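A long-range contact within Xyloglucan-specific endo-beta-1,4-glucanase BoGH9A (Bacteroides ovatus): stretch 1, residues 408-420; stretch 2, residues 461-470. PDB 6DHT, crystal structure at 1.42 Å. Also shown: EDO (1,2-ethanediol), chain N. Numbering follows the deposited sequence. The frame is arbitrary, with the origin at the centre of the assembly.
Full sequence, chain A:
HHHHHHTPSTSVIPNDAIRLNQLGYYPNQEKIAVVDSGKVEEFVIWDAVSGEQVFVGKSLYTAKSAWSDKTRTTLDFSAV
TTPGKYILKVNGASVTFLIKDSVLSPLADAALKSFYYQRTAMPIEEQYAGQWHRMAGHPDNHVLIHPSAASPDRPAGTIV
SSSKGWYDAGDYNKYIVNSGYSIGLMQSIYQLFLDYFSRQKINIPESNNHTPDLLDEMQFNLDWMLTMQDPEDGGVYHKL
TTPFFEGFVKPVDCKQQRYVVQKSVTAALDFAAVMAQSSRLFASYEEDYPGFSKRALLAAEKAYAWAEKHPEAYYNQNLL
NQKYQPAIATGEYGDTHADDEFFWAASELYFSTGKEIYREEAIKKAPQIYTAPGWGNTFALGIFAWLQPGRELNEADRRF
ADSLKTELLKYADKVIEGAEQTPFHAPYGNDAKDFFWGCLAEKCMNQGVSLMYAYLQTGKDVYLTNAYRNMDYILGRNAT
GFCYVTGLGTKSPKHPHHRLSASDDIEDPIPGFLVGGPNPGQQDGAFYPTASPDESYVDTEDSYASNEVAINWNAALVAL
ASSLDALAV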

# COMPACT_ATOMS: atom_id res chain seq x y z
N LEU A 408 -19.44 -6.11 -2.14
CA LEU A 408 -18.34 -6.11 -1.16
C LEU A 408 -18.59 -7.16 -0.08
O LEU A 408 -17.66 -7.90 0.33
CB LEU A 408 -18.19 -4.75 -0.51
CG LEU A 408 -17.28 -4.64 0.71
CD1 LEU A 408 -15.86 -4.92 0.38
CD2 LEU A 408 -17.42 -3.29 1.36
N LEU A 409 -19.83 -7.28 0.36
CA LEU A 409 -20.15 -8.20 1.45
C LEU A 409 -20.11 -9.65 0.99
O LEU A 409 -19.77 -10.55 1.77
CB LEU A 409 -21.51 -7.87 2.03
CG LEU A 409 -21.52 -6.49 2.70
CD1 LEU A 409 -22.88 -6.25 3.32
CD2 LEU A 409 -20.43 -6.33 3.75
N LYS A 410 -20.45 -9.89 -0.27
CA LYS A 410 -20.37 -11.22 -0.85
C LYS A 410 -18.92 -11.67 -0.88
O LYS A 410 -18.61 -12.82 -0.56
CB LYS A 410 -20.92 -11.23 -2.27
CG LYS A 410 -22.42 -11.29 -2.36
CD LYS A 410 -22.83 -11.50 -3.82
CE LYS A 410 -24.33 -11.31 -4.00
NZ LYS A 410 -24.72 -11.20 -5.43
N TYR A 411 -18.04 -10.77 -1.30
CA TYR A 411 -16.61 -11.02 -1.32
C TYR A 411 -16.12 -11.29 0.10
O TYR A 411 -15.40 -12.28 0.30
CB TYR A 411 -15.87 -9.82 -1.93
CG TYR A 411 -14.39 -9.75 -1.63
CD1 TYR A 411 -13.95 -9.09 -0.50
CD2 TYR A 411 -13.47 -10.30 -2.48
CE1 TYR A 411 -12.60 -9.01 -0.22
CE2 TYR A 411 -12.12 -10.23 -2.21
CZ TYR A 411 -11.71 -9.57 -1.07
OH TYR A 411 -10.35 -9.50 -0.80
N ALA A 412 -16.51 -10.46 1.06
CA ALA A 412 -16.02 -10.55 2.43
C ALA A 412 -16.45 -11.86 3.08
O ALA A 412 -15.67 -12.51 3.76
CB ALA A 412 -16.50 -9.39 3.26
N ASP A 413 -17.69 -12.25 2.87
CA ASP A 413 -18.19 -13.48 3.46
C ASP A 413 -17.41 -14.67 2.94
O ASP A 413 -17.12 -15.60 3.70
CB ASP A 413 -19.68 -13.66 3.17
CG ASP A 413 -20.54 -12.64 3.87
OD1 ASP A 413 -20.06 -11.99 4.82
OD2 ASP A 413 -21.73 -12.49 3.49
N LYS A 414 -17.06 -14.65 1.67
CA LYS A 414 -16.31 -15.75 1.07
C LYS A 414 -14.88 -15.80 1.64
O LYS A 414 -14.36 -16.86 1.96
CB LYS A 414 -16.27 -15.60 -0.45
CG LYS A 414 -15.98 -16.89 -1.21
CD LYS A 414 -16.05 -16.70 -2.73
CE LYS A 414 -17.44 -16.26 -3.19
NZ LYS A 414 -18.52 -17.20 -2.75
N VAL A 415 -14.27 -14.63 1.79
CA VAL A 415 -12.90 -14.54 2.30
C VAL A 415 -12.78 -15.09 3.71
O VAL A 415 -11.76 -15.73 4.03
CB VAL A 415 -12.41 -13.06 2.26
CG1 VAL A 415 -11.23 -12.81 3.21
CG2 VAL A 415 -12.08 -12.64 0.85
N ILE A 416 -13.77 -14.86 4.57
CA ILE A 416 -13.64 -15.20 5.99
C ILE A 416 -14.09 -16.63 6.29
O ILE A 416 -13.92 -17.13 7.41
CB ILE A 416 -14.38 -14.24 6.92
CG1 ILE A 416 -15.90 -14.28 6.71
CG2 ILE A 416 -13.86 -12.80 6.74
CD1 ILE A 416 -16.68 -13.59 7.77
N GLU A 417 -14.63 -17.29 5.28
CA GLU A 417 -15.15 -18.64 5.47
C GLU A 417 -14.02 -19.56 5.92
O GLU A 417 -13.04 -19.72 5.21
CB GLU A 417 -15.76 -19.14 4.16
CG GLU A 417 -16.73 -20.29 4.34
CD GLU A 417 -17.64 -20.47 3.13
OE1 GLU A 417 -17.12 -20.53 1.99
OE2 GLU A 417 -18.87 -20.53 3.32
N GLY A 418 -14.15 -20.12 7.12
CA GLY A 418 -13.20 -21.11 7.60
C GLY A 418 -11.92 -20.52 8.18
O GLY A 418 -11.01 -21.26 8.55
N ALA A 419 -11.85 -19.20 8.27
CA ALA A 419 -10.62 -18.56 8.74
C ALA A 419 -10.21 -19.03 10.13
O ALA A 419 -9.02 -19.09 10.42
CB ALA A 419 -10.77 -17.03 8.69
N GLU A 420 -11.16 -19.37 10.99
CA GLU A 420 -10.83 -19.78 12.36
C GLU A 420 -10.24 -21.18 12.48
O GLU A 420 -9.72 -21.55 13.54
CB GLU A 420 -12.05 -19.67 13.25
CG GLU A 420 -12.43 -18.23 13.50
CD GLU A 420 -13.55 -18.06 14.51
OE1 GLU A 420 -14.16 -19.08 14.91
OE2 GLU A 420 -13.81 -16.90 14.89
N ASP A 461 -18.65 -7.01 13.59
CA ASP A 461 -17.31 -7.13 14.15
C ASP A 461 -16.49 -8.22 13.48
O ASP A 461 -15.28 -8.10 13.41
CB ASP A 461 -17.38 -7.42 15.66
CG ASP A 461 -17.78 -6.21 16.49
OD1 ASP A 461 -17.53 -5.06 16.08
OD2 ASP A 461 -18.32 -6.41 17.60
N VAL A 462 -17.13 -9.28 12.99
CA VAL A 462 -16.40 -10.40 12.40
C VAL A 462 -15.49 -9.95 11.24
O VAL A 462 -14.40 -10.47 11.06
CB VAL A 462 -17.37 -11.53 11.97
CG1 VAL A 462 -18.27 -11.09 10.83
CG2 VAL A 462 -16.63 -12.79 11.62
N TYR A 463 -15.94 -8.98 10.46
CA TYR A 463 -15.11 -8.54 9.35
C TYR A 463 -13.84 -7.85 9.86
O TYR A 463 -12.74 -8.06 9.34
CB TYR A 463 -15.92 -7.57 8.51
CG TYR A 463 -17.12 -8.16 7.80
CD1 TYR A 463 -17.03 -9.31 7.03
CD2 TYR A 463 -18.35 -7.53 7.88
CE1 TYR A 463 -18.13 -9.81 6.37
CE2 TYR A 463 -19.44 -8.02 7.21
CZ TYR A 463 -19.34 -9.15 6.46
OH TYR A 463 -20.44 -9.64 5.80
N LEU A 464 -13.99 -7.01 10.88
CA LEU A 464 -12.85 -6.31 11.47
C LEU A 464 -11.90 -7.28 12.17
O LEU A 464 -10.68 -7.16 12.06
CB LEU A 464 -13.34 -5.22 12.41
CG LEU A 464 -12.27 -4.34 13.02
CD1 LEU A 464 -11.53 -3.62 11.92
CD2 LEU A 464 -12.88 -3.36 13.99
N THR A 465 -12.46 -8.27 12.85
CA THR A 465 -11.66 -9.27 13.52
C THR A 465 -10.76 -9.94 12.51
O THR A 465 -9.57 -10.20 12.79
CB THR A 465 -12.58 -10.30 14.19
OG1 THR A 465 -13.27 -9.66 15.26
CG2 THR A 465 -11.78 -11.44 14.79
N ASN A 466 -11.30 -10.26 11.34
CA ASN A 466 -10.52 -10.90 10.30
C ASN A 466 -9.45 -9.99 9.66
O ASN A 466 -8.40 -10.46 9.23
CB ASN A 466 -11.45 -11.56 9.27
CG ASN A 466 -11.94 -12.91 9.75
OD1 ASN A 466 -11.22 -13.89 9.62
ND2 ASN A 466 -13.15 -12.97 10.28
N ALA A 467 -9.71 -8.68 9.63
CA ALA A 467 -8.72 -7.74 9.15
C ALA A 467 -7.52 -7.71 10.08
O ALA A 467 -6.38 -7.72 9.62
CB ALA A 467 -9.33 -6.36 9.00
N TYR A 468 -7.76 -7.72 11.38
CA TYR A 468 -6.64 -7.79 12.35
C TYR A 468 -5.87 -9.10 12.22
O TYR A 468 -4.66 -9.12 12.37
CB TYR A 468 -7.11 -7.60 13.80
CG TYR A 468 -7.48 -6.18 14.19
CD1 TYR A 468 -6.49 -5.24 14.53
CD2 TYR A 468 -8.80 -5.81 14.34
CE1 TYR A 468 -6.84 -3.95 14.93
CE2 TYR A 468 -9.14 -4.51 14.71
CZ TYR A 468 -8.16 -3.60 15.03
OH TYR A 468 -8.54 -2.32 15.42
N ARG A 469 -6.56 -10.19 11.89
CA ARG A 469 -5.87 -11.48 11.72
C ARG A 469 -4.85 -11.41 10.58
O ARG A 469 -3.73 -11.93 10.69
CB ARG A 469 -6.85 -12.62 11.47
CG ARG A 469 -7.71 -12.96 12.66
CD ARG A 469 -8.80 -13.98 12.33
NE ARG A 469 -9.62 -14.30 13.50
CZ ARG A 469 -10.81 -14.88 13.43
NH1 ARG A 469 -11.34 -15.21 12.26
NH2 ARG A 469 -11.48 -15.14 14.53
N ASN A 470 -5.22 -10.77 9.47
CA ASN A 470 -4.31 -10.64 8.35
C ASN A 470 -3.13 -9.74 8.69
O ASN A 470 -2.01 -9.99 8.25
CB ASN A 470 -5.03 -10.09 7.10
CG ASN A 470 -5.68 -11.17 6.28
OD1 ASN A 470 -5.82 -12.30 6.72
ND2 ASN A 470 -6.13 -10.81 5.07
C1 EDO N . -14.51 -5.73 17.13
O1 EDO N . -15.04 -4.61 16.41
C2 EDO N . -13.86 -6.70 16.15
O2 EDO N . -12.45 -6.46 16.07

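Helix 408-416 and helix 461-470 approach to 10.7 Å between axes, their N-to-C directions 57° apart, so they cross rather than run alongside. The CA atoms of Ala412 and Tyr463 lie 7.3 Å apart, and those of Ile416 and Asn466 6.8 Å; 424 Å² is buried in total.

At the start of stretch 2, Asp461 is out of reach of stretch 1; its OD1 instead accepts a hydrogen bond from O1 of the 1,2-ethanediol at 2.6 Å, probably a crystallisation component. Val462 points toward stretch 1, and its CG2 meets Ile416 CD1 at 3.9 Å, an apolar contact.

Tyr463 contributes the most buried area. Its CA-to-CB bond points sideways, but with chi1 at -66° the ring reaches into a hole formed by Leu409, Ala412, Asp413 and Ile416. Ala412 CB lies 3.5 Å from Tyr463 CE1, and Leu409 CD2 lies 4.0 Å from Tyr463 CE2. The ring's polar end is satisfied as well: Tyr463 OH donates to Asp413 OD1 at 2.6 Å, a short bond to a carboxylate lying near the ring plane.

One turn on, Asn466 points toward stretch 1, where its CG packs 3.6 Å from Ile416 CG2. Its amide is held within its own helix: Asn466 ND2 donates to Val462 O at 2.9 Å, while Asn466 OD1 accepts from Arg469 NH1 at 3.0 Å. That same OD1 of Asn466 is 3.3 Å from Ala419 CB, which the type II turn from Ile416 to Ala419 brings back toward helix 461-470. Within this turn Gly418 has a phi of 82°, a value that favours glycine.

Arg469 extends past Ala419, its NH1 4.0 Å from Ala419 CB, to place NH2 2.9 Å from Glu420 OE2. The N-H...acceptor angle of 157° and the carboxylate oxygen's position near the guanidinium plane support a hydrogen-bonded salt bridge.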